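Local atomic coordinates of endoglycosidase (Bacteroides thetaiotaomicron, PDB entry 6Q64), a protein that probably hydrolyses glycosidic bonds in complex N-glycans. Residues Y169-C174 and I217-A222; D183-D188 and R229-D234; Q136-Q141 and E164-Y169. The protein carries 1 engineered substitution. One frame throughout, in Å; residues are numbered along the deposited sequence.

Overall arrangement
Read from the N terminus, contact 3 comes first: the loop 136-141, which leaves strand 128-135, is met again by helix 162-179 at 164-169, closing an excursion of 22 residues. Tyr-169 ends contact 3 and begins contact 1, in which the same helix lies against helix 211-224. Contact 2 opens inside contact 1 with strand 184-189 and closes after it with strand 230-235, so these two cross, whereas contact 3 is in series with both. Contacts 1 and 2 also touch, Ile-173 on Phe-185 and Leu-220 on Leu-231. Together the three join two neighbouring strands of the TIM barrel, the helices outside them and the loop that follows the adjacent strand 128-135.

Contact 1: Y169-C174 and I217-A222; sequences YANAIC and IETLSA
Leu-220 and Thr-219 of helix 211-224 meet Ala-170 of helix 162-179 where two consecutive outer helices of the TIM barrel lie side by side. The short axes run in the same general direction, crossing at -33° with a closest approach of 8.9 Å. Leu-220 makes its contacts through one methyl: CG sits anti to the carbonyl carbon (chi1 -63°), and CD2 beyond it lies 3.6 Å from Ala-170 O. Ala-170, Ile-173 and Cys-174, all on helix 162-179, pack against that methyl, with Ile-173 CG2 4.2 Å from Leu-220 CD2. On the inner side Leu-220 also touches Leu-231 of strand 230-235, which continues this apolar layer into the barrel wall. The preceding residue, Thr-219, packs its CB against Ala-170 CB at 3.9 Å. Its hydroxyl is turned to its own helix, where OG1 is hydrogen-bonded to Val-215 O, and its methyl is directed to the neighbouring helix. There Asn-171 crosses it at about a right angle, with OD1 3.7 Å from Thr-219 CG2; the same OD1 is hydrogen-bonded to Arg-223. No hydrogen bond links the two segments. At the C-terminal end of 169-174, Cys-174 SG rests 3.7 Å from Leu-220 CD2.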
loop_
_atom_site.group_PDB
_atom_site.type_symbol
_atom_site.label_atom_id
_atom_site.label_comp_id
_atom_site.label_asym_id
_atom_site.label_seq_id
_atom_site.Cartn_x
_atom_site.Cartn_y
_atom_site.Cartn_z
ATOM N N TYR A 169 4.338 -21.615 -1.620
ATOM C CA TYR A 169 3.179 -20.679 -1.543
ATOM C C TYR A 169 3.593 -19.246 -1.861
ATOM O O TYR A 169 2.835 -18.503 -2.477
ATOM C CB TYR A 169 2.569 -20.642 -0.142
ATOM C CG TYR A 169 1.465 -19.624 0.016
ATOM C CD1 TYR A 169 0.372 -19.633 -0.834
ATOM C CD2 TYR A 169 1.483 -18.670 1.019
ATOM C CE1 TYR A 169 -0.658 -18.715 -0.711
ATOM C CE2 TYR A 169 0.449 -17.760 1.176
ATOM C CZ TYR A 169 -0.619 -17.768 0.293
ATOM O OH TYR A 169 -1.658 -16.886 0.398
ATOM N N ALA A 170 4.755 -18.849 -1.373
ATOM C CA ALA A 170 5.356 -17.529 -1.642
ATOM C C ALA A 170 5.808 -17.445 -3.100
ATOM O O ALA A 170 5.633 -16.392 -3.716
ATOM C CB ALA A 170 6.512 -17.300 -0.706
ATOM N N ASN A 171 6.418 -18.503 -3.616
ATOM C CA ASN A 171 6.994 -18.469 -4.980
ATOM C C ASN A 171 5.843 -18.299 -5.978
ATOM O O ASN A 171 6.101 -17.778 -7.092
ATOM C CB ASN A 171 7.869 -19.690 -5.278
ATOM C CG ASN A 171 9.322 -19.464 -4.917
ATOM O OD1 ASN A 171 9.891 -18.404 -5.192
ATOM N ND2 ASN A 171 9.919 -20.447 -4.269
ATOM N N ALA A 172 4.641 -18.756 -5.585
ATOM C CA ALA A 172 3.404 -18.759 -6.403
ATOM C C ALA A 172 2.842 -17.347 -6.401
ATOM O O ALA A 172 2.377 -16.878 -7.445
ATOM C CB ALA A 172 2.385 -19.727 -5.862
ATOM N N ILE A 173 2.904 -16.692 -5.254
ATOM C CA ILE A 173 2.532 -15.262 -5.172
ATOM C C ILE A 173 3.398 -14.518 -6.194
ATOM O O ILE A 173 2.810 -13.883 -7.073
ATOM C CB ILE A 173 2.681 -14.763 -3.733
ATOM C CG1 ILE A 173 1.766 -15.568 -2.802
ATOM C CG2 ILE A 173 2.432 -13.266 -3.678
ATOM C CD1 ILE A 173 1.426 -14.886 -1.489
ATOM N N CYS A 174 4.722 -14.673 -6.143
ATOM C CA CYS A 174 5.677 -14.000 -7.065
ATOM C C CYS A 174 5.341 -14.380 -8.496
ATOM O O CYS A 174 5.186 -13.487 -9.320
ATOM C CB CYS A 174 7.130 -14.364 -6.810
ATOM S SG CYS A 174 7.750 -13.709 -5.238
ATOM N N ILE A 217 8.447 -14.206 4.052
ATOM C CA ILE A 217 8.966 -12.847 3.729
ATOM C C ILE A 217 10.349 -12.963 3.096
ATOM O O ILE A 217 10.637 -12.188 2.202
ATOM C CB ILE A 217 9.023 -12.016 5.015
ATOM C CG1 ILE A 217 7.625 -11.739 5.560
ATOM C CG2 ILE A 217 9.816 -10.746 4.805
ATOM C CD1 ILE A 217 7.646 -11.196 6.952
ATOM N N GLU A 218 11.183 -13.875 3.583
ATOM C CA GLU A 218 12.553 -14.068 3.047
ATOM C C GLU A 218 12.454 -14.425 1.557
ATOM O O GLU A 218 13.255 -13.863 0.778
ATOM C CB GLU A 218 13.293 -15.138 3.851
ATOM C CG GLU A 218 14.446 -14.625 4.688
ATOM C CD GLU A 218 15.134 -15.720 5.491
ATOM O OE1 GLU A 218 15.368 -16.821 4.925
ATOM O OE2 GLU A 218 15.402 -15.494 6.690
ATOM N N THR A 219 11.500 -15.298 1.188
ATOM C CA THR A 219 11.334 -15.844 -0.191
ATOM C C THR A 219 10.751 -14.787 -1.129
ATOM O O THR A 219 11.211 -14.711 -2.272
ATOM C CB THR A 219 10.410 -17.062 -0.271
ATOM O OG1 THR A 219 10.774 -18.043 0.705
ATOM C CG2 THR A 219 10.449 -17.687 -1.650
ATOM N N LEU A 220 9.776 -14.005 -0.671
ATOM C CA LEU A 220 9.271 -12.830 -1.428
ATOM C C LEU A 220 10.408 -11.824 -1.654
ATOM O O LEU A 220 10.629 -11.498 -2.815
ATOM C CB LEU A 220 8.094 -12.210 -0.686
ATOM C CG LEU A 220 6.877 -13.118 -0.546
ATOM C CD1 LEU A 220 5.849 -12.540 0.414
ATOM C CD2 LEU A 220 6.250 -13.361 -1.906
ATOM N N SER A 221 11.149 -11.383 -0.627
ATOM C CA SER A 221 12.273 -10.429 -0.831
ATOM C C SER A 221 13.272 -11.004 -1.837
ATOM O O SER A 221 13.644 -10.269 -2.764
ATOM C CB SER A 221 12.976 -9.990 0.438
ATOM O OG SER A 221 12.671 -8.620 0.716
ATOM N N ALA A 222 13.674 -12.265 -1.689
ATOM C CA ALA A 222 14.779 -12.848 -2.488
ATOM C C ALA A 222 14.430 -12.642 -3.952
ATOM O O ALA A 222 15.332 -12.382 -4.774
ATOM C CB ALA A 222 14.976 -14.317 -2.180
#

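Contact 2: D183-D188 and R229-D234; sequences DGFDID and RMLVMD
Asp-183 to Asp-188 spell the start of the family 18 signature DGxDxDxE on the fourth barrel strand, and they pair with Arg-229 to Asp-234 on the fifth in a parallel ladder. Met-230 N, of a selenomethionine, donates to Asp-183 O, Phe-185 N to Met-230 O, Ile-187 N to Val-232 O, and Asp-234 N to Ile-187 O at 2.7 Å. Gly-184 adopts backbone angles (153°, -146°) that in practice call for glycine, and its CA approaches Met-230 O to 3.2 Å in a CA-H...O contact. On the face toward helix 211-224, Ile-187 CD1 meets Leu-231 CD1 at 3.7 Å, and this leucine methyl also lies at the edge of the Phe-185 ring. The face toward the barrel interior carries Asp-186, Asp-188, Val-232 and Asp-234. Val-232 CG1 packs 3.6 Å from Asp-186 CG. Asp-234 holds CG between its backbone N and carbonyl carbon (chi1 80°), and its carboxylate reaches back across the ladder. Asp-234 OD2 and Asp-186 OD1 are 2.4 Å apart, too short for the kind of bond to be settled. Asp-188 OD1 and Asp-234 OD1, at 3.0 Å, are two acceptors with no hydrogen bond between them. Asp-186 OD2 is hydrogen-bonded to Ser-102 OG and Asp-234 OD1 to Gln-254 NE2. Asp-186 and Asp-188, acids of the DGxDxDxE motif that face into the barrel from the fourth strand, are typical of the family 18 active site.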
loop_
_atom_site.group_PDB
_atom_site.type_symbol
_atom_site.label_atom_id
_atom_site.label_comp_id
_atom_site.label_asym_id
_atom_site.label_seq_id
_atom_site.Cartn_x
_atom_site.Cartn_y
_atom_site.Cartn_z
ATOM N N ASP A 183 3.803 -4.647 -9.378
ATOM C CA ASP A 183 5.065 -4.104 -8.798
ATOM C C ASP A 183 5.287 -4.637 -7.382
ATOM O O ASP A 183 6.262 -4.217 -6.771
ATOM C CB ASP A 183 5.115 -2.575 -8.813
ATOM C CG ASP A 183 4.544 -1.987 -10.090
ATOM O OD1 ASP A 183 3.293 -1.831 -10.151
ATOM O OD2 ASP A 183 5.344 -1.727 -11.028
ATOM N N GLY A 184 4.451 -5.542 -6.888
ATOM C CA GLY A 184 4.839 -6.347 -5.720
ATOM C C GLY A 184 3.657 -6.813 -4.899
ATOM O O GLY A 184 2.602 -7.115 -5.473
ATOM N N PHE A 185 3.833 -6.905 -3.582
ATOM C CA PHE A 185 2.823 -7.528 -2.700
ATOM C C PHE A 185 2.692 -6.738 -1.407
ATOM O O PHE A 185 3.655 -6.048 -0.972
ATOM C CB PHE A 185 3.175 -8.991 -2.440
ATOM C CG PHE A 185 2.046 -9.752 -1.809
ATOM C CD1 PHE A 185 0.981 -10.201 -2.566
ATOM C CD2 PHE A 185 2.014 -9.963 -0.440
ATOM C CE1 PHE A 185 -0.077 -10.877 -1.976
ATOM C CE2 PHE A 185 0.956 -10.642 0.151
ATOM C CZ PHE A 185 -0.096 -11.094 -0.618
ATOM N N ASP A 186 1.498 -6.857 -0.839
ATOM C CA ASP A 186 1.048 -6.195 0.400
ATOM C C ASP A 186 0.493 -7.287 1.295
ATOM O O ASP A 186 -0.645 -7.712 1.053
ATOM C CB ASP A 186 -0.058 -5.169 0.167
ATOM C CG ASP A 186 -0.588 -4.478 1.420
ATOM O OD1 ASP A 186 -0.646 -5.095 2.485
ATOM O OD2 ASP A 186 -0.960 -3.321 1.314
ATOM N N ILE A 187 1.256 -7.669 2.318
ATOM C CA ILE A 187 0.789 -8.634 3.338
ATOM C C ILE A 187 -0.170 -7.904 4.276
ATOM O O ILE A 187 0.308 -7.033 4.997
ATOM C CB ILE A 187 2.003 -9.225 4.066
ATOM C CG1 ILE A 187 2.936 -9.951 3.092
ATOM C CG2 ILE A 187 1.529 -10.130 5.182
ATOM C CD1 ILE A 187 4.352 -10.101 3.583
ATOM N N ASP A 188 -1.471 -8.186 4.198
ATOM C CA ASP A 188 -2.455 -7.757 5.226
ATOM C C ASP A 188 -2.298 -8.737 6.391
ATOM O O ASP A 188 -2.878 -9.861 6.305
ATOM C CB ASP A 188 -3.893 -7.677 4.686
ATOM C CG ASP A 188 -4.894 -7.014 5.635
ATOM O OD1 ASP A 188 -4.502 -6.675 6.774
ATOM O OD2 ASP A 188 -6.080 -6.839 5.235
ATOM N N ARG A 229 10.855 -4.621 -7.491
ATOM C CA ARG A 229 9.482 -4.652 -6.905
ATOM C C ARG A 229 9.517 -4.440 -5.387
ATOM O O ARG A 229 10.562 -4.479 -4.756
ATOM C CB ARG A 229 8.782 -5.963 -7.276
ATOM C CG ARG A 229 8.463 -6.032 -8.752
ATOM C CD ARG A 229 7.679 -7.242 -9.174
ATOM N NE ARG A 229 8.432 -7.831 -10.278
ATOM C CZ ARG A 229 8.105 -7.791 -11.563
ATOM N NH1 ARG A 229 6.994 -7.198 -11.969
ATOM N NH2 ARG A 229 8.900 -8.365 -12.444
HETATM N N MSE A 230 8.325 -4.294 -4.823
HETATM C CA MSE A 230 8.117 -3.842 -3.471
HETATM C C MSE A 230 7.497 -4.957 -2.644
HETATM O O MSE A 230 6.618 -5.678 -3.116
HETATM C CB MSE A 230 7.109 -2.693 -3.472
HETATM C CG MSE A 230 7.701 -1.293 -3.580
HETATM SE SE MSE A 230 6.147 -0.075 -3.589
HETATM C CE MSE A 230 5.793 0.311 -1.725
ATOM N N LEU A 231 7.922 -5.049 -1.380
ATOM C CA LEU A 231 7.182 -5.841 -0.414
ATOM C C LEU A 231 6.778 -4.922 0.723
ATOM O O LEU A 231 7.566 -4.057 1.063
ATOM C CB LEU A 231 8.023 -7.013 0.104
ATOM C CG LEU A 231 7.343 -7.848 1.194
ATOM C CD1 LEU A 231 6.012 -8.405 0.722
ATOM C CD2 LEU A 231 8.243 -8.979 1.659
ATOM N N VAL A 232 5.616 -5.170 1.305
ATOM C CA VAL A 232 4.906 -4.185 2.158
ATOM C C VAL A 232 3.964 -4.961 3.077
ATOM O O VAL A 232 3.456 -6.027 2.708
ATOM C CB VAL A 232 4.190 -3.189 1.218
ATOM C CG1 VAL A 232 2.716 -2.960 1.551
ATOM C CG2 VAL A 232 4.960 -1.884 1.112
HETATM N N MSE A 233 3.713 -4.421 4.267
HETATM C CA MSE A 233 2.962 -5.170 5.261
HETATM C C MSE A 233 2.030 -4.202 5.987
HETATM O O MSE A 233 2.427 -3.093 6.352
HETATM C CB MSE A 233 3.952 -5.894 6.190
HETATM C CG MSE A 233 3.440 -6.212 7.606
HETATM SE SE MSE A 233 4.112 -7.915 8.410
HETATM C CE MSE A 233 3.242 -7.526 10.079
ATOM N N ASP A 234 0.775 -4.598 6.178
ATOM C CA ASP A 234 -0.159 -3.660 6.769
ATOM C C ASP A 234 -0.908 -4.345 7.900
ATOM O O ASP A 234 -1.022 -5.593 7.908
ATOM C CB ASP A 234 -1.127 -3.091 5.723
ATOM C CG ASP A 234 -2.278 -4.021 5.387
ATOM O OD1 ASP A 234 -3.297 -4.011 6.152
ATOM O OD2 ASP A 234 -2.131 -4.781 4.395
#

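Contact 3: Q136-Q141 and E164-Y169; sequences QDLGDQ and EGVKAY
The ring of Tyr-169 is faced by the carbonyl group of Leu-138 on one side and by Ile-173 CD1 on the opposite side, nearer the rim. The carbonyl carbon of Leu-138 stands 4.1 Å above the ring centre with its oxygen pointing down at it, so that Leu-138 O is 3.0 Å from Tyr-169 CE2 and within 3.4 Å of each of the other ring carbons. At the ring edge, in plane, lies Asp-140 O, which accepts a very short hydrogen bond of 2.5 Å from Tyr-169 OH. Trp-133 NE1 adds a weak bond to the same hydroxyl. The side chain of Tyr-169 leaves the helix with CG anti to the backbone N (chi1 175°) and slides past Leu-138 in the opposite direction. Leu-138 CD1 in turn reaches back to the helix, 3.6 Å from the backbone oxygen Gly-165 O and 3.7 Å from Tyr-169 CB, with Val-166 CG2 beside it at 3.9 Å. Within the loop, Asp-137 N gives Asp-140 OD2 a weak bond of 3.2 Å. Thr-198 is hydrogen-bonded to the loop, its OG1 to Leu-138 N and its N to Asp-137 OD1. In the chain the loop joins strand 128-135 to helix 149-155, against whose Trp-153 and Val-154 Leu-138 packs; Trp-153 also meets the Tyr-169 ring edge-to-face, while Val-166 touches Phe-216 of helix 211-224.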
loop_
_atom_site.group_PDB
_atom_site.type_symbol
_atom_site.label_atom_id
_atom_site.label_comp_id
_atom_site.label_asym_id
_atom_site.label_seq_id
_atom_site.Cartn_x
_atom_site.Cartn_y
_atom_site.Cartn_z
ATOM N N GLN A 136 -3.181 -15.366 6.746
ATOM C CA GLN A 136 -3.799 -16.097 7.877
ATOM C C GLN A 136 -3.296 -17.531 7.765
ATOM O O GLN A 136 -2.436 -17.890 8.585
ATOM C CB GLN A 136 -5.326 -16.004 7.817
ATOM C CG GLN A 136 -6.059 -17.088 8.603
ATOM C CD GLN A 136 -7.379 -16.620 9.177
ATOM O OE1 GLN A 136 -7.494 -15.524 9.728
ATOM N NE2 GLN A 136 -8.395 -17.461 9.058
ATOM N N ASP A 137 -3.750 -18.286 6.759
ATOM C CA ASP A 137 -3.367 -19.722 6.624
ATOM C C ASP A 137 -2.383 -19.887 5.465
ATOM O O ASP A 137 -2.358 -19.001 4.591
ATOM C CB ASP A 137 -4.600 -20.624 6.525
ATOM C CG ASP A 137 -5.450 -20.549 7.784
ATOM O OD1 ASP A 137 -4.925 -20.850 8.878
ATOM O OD2 ASP A 137 -6.612 -20.139 7.676
ATOM N N LEU A 138 -1.587 -20.960 5.508
ATOM C CA LEU A 138 -0.529 -21.263 4.512
ATOM C C LEU A 138 -1.125 -21.133 3.112
ATOM O O LEU A 138 -0.697 -20.245 2.365
ATOM C CB LEU A 138 0.022 -22.670 4.747
ATOM C CG LEU A 138 0.846 -23.267 3.603
ATOM C CD1 LEU A 138 1.904 -22.305 3.094
ATOM C CD2 LEU A 138 1.498 -24.571 4.029
ATOM N N GLY A 139 -2.078 -21.987 2.769
ATOM C CA GLY A 139 -2.849 -21.827 1.526
ATOM C C GLY A 139 -3.903 -20.756 1.706
ATOM O O GLY A 139 -4.817 -20.976 2.536
ATOM N N ASP A 140 -3.777 -19.635 1.002
ATOM C CA ASP A 140 -4.779 -18.548 1.106
ATOM C C ASP A 140 -4.871 -17.858 -0.251
ATOM O O ASP A 140 -3.884 -17.208 -0.621
ATOM C CB ASP A 140 -4.456 -17.585 2.251
ATOM C CG ASP A 140 -5.316 -17.771 3.504
ATOM O OD1 ASP A 140 -5.946 -18.829 3.658
ATOM O OD2 ASP A 140 -5.340 -16.853 4.335
ATOM N N GLN A 141 -5.986 -18.060 -0.968
ATOM C CA GLN A 141 -6.334 -17.335 -2.221
ATOM C C GLN A 141 -5.511 -17.855 -3.399
ATOM O O GLN A 141 -5.662 -17.283 -4.476
ATOM C CB GLN A 141 -6.071 -15.821 -2.136
ATOM C CG GLN A 141 -6.791 -15.114 -0.992
ATOM C CD GLN A 141 -8.263 -14.957 -1.278
ATOM O OE1 GLN A 141 -8.679 -14.030 -1.970
ATOM N NE2 GLN A 141 -9.064 -15.879 -0.764
ATOM N N GLU A 164 8.888 -26.161 2.921
ATOM C CA GLU A 164 9.072 -26.155 1.439
ATOM C C GLU A 164 7.772 -25.634 0.791
ATOM O O GLU A 164 7.844 -25.078 -0.335
ATOM C CB GLU A 164 9.503 -27.524 0.897
ATOM C CG GLU A 164 10.967 -27.863 1.155
ATOM C CD GLU A 164 11.950 -26.715 1.022
ATOM O OE1 GLU A 164 12.300 -26.356 -0.114
ATOM O OE2 GLU A 164 12.344 -26.166 2.064
ATOM N N GLY A 165 6.640 -25.806 1.497
ATOM C CA GLY A 165 5.282 -25.381 1.104
ATOM C C GLY A 165 5.056 -23.894 1.332
ATOM O O GLY A 165 4.323 -23.257 0.545
ATOM N N VAL A 166 5.658 -23.330 2.375
ATOM C CA VAL A 166 5.685 -21.855 2.573
ATOM C C VAL A 166 6.580 -21.293 1.473
ATOM O O VAL A 166 6.112 -20.402 0.746
ATOM C CB VAL A 166 6.131 -21.458 3.990
ATOM C CG1 VAL A 166 6.130 -19.964 4.199
ATOM C CG2 VAL A 166 5.231 -22.074 5.040
ATOM N N LYS A 167 7.784 -21.843 1.306
ATOM C CA LYS A 167 8.708 -21.469 0.195
ATOM C C LYS A 167 7.962 -21.541 -1.152
ATOM O O LYS A 167 8.186 -20.649 -2.016
ATOM C CB LYS A 167 9.953 -22.369 0.207
ATOM C CG LYS A 167 11.206 -21.756 0.831
ATOM C CD LYS A 167 12.165 -22.784 1.410
ATOM C CE LYS A 167 13.630 -22.419 1.278
ATOM N NZ LYS A 167 14.429 -23.642 1.023
ATOM N N ALA A 168 7.115 -22.562 -1.323
ATOM C CA ALA A 168 6.311 -22.804 -2.543
ATOM C C ALA A 168 5.173 -21.771 -2.663
ATOM O O ALA A 168 5.112 -21.117 -3.714
ATOM C CB ALA A 168 5.787 -24.213 -2.518
ATOM N N TYR A 169 4.338 -21.615 -1.620
ATOM C CA TYR A 169 3.179 -20.679 -1.543
ATOM C C TYR A 169 3.593 -19.246 -1.861
ATOM O O TYR A 169 2.835 -18.503 -2.477
ATOM C CB TYR A 169 2.569 -20.642 -0.142
ATOM C CG TYR A 169 1.465 -19.624 0.016
ATOM C CD1 TYR A 169 0.372 -19.633 -0.834
ATOM C CD2 TYR A 169 1.483 -18.670 1.019
ATOM C CE1 TYR A 169 -0.658 -18.715 -0.711
ATOM C CE2 TYR A 169 0.449 -17.760 1.176
ATOM C CZ TYR A 169 -0.619 -17.768 0.293
ATOM O OH TYR A 169 -1.658 -16.886 0.398
#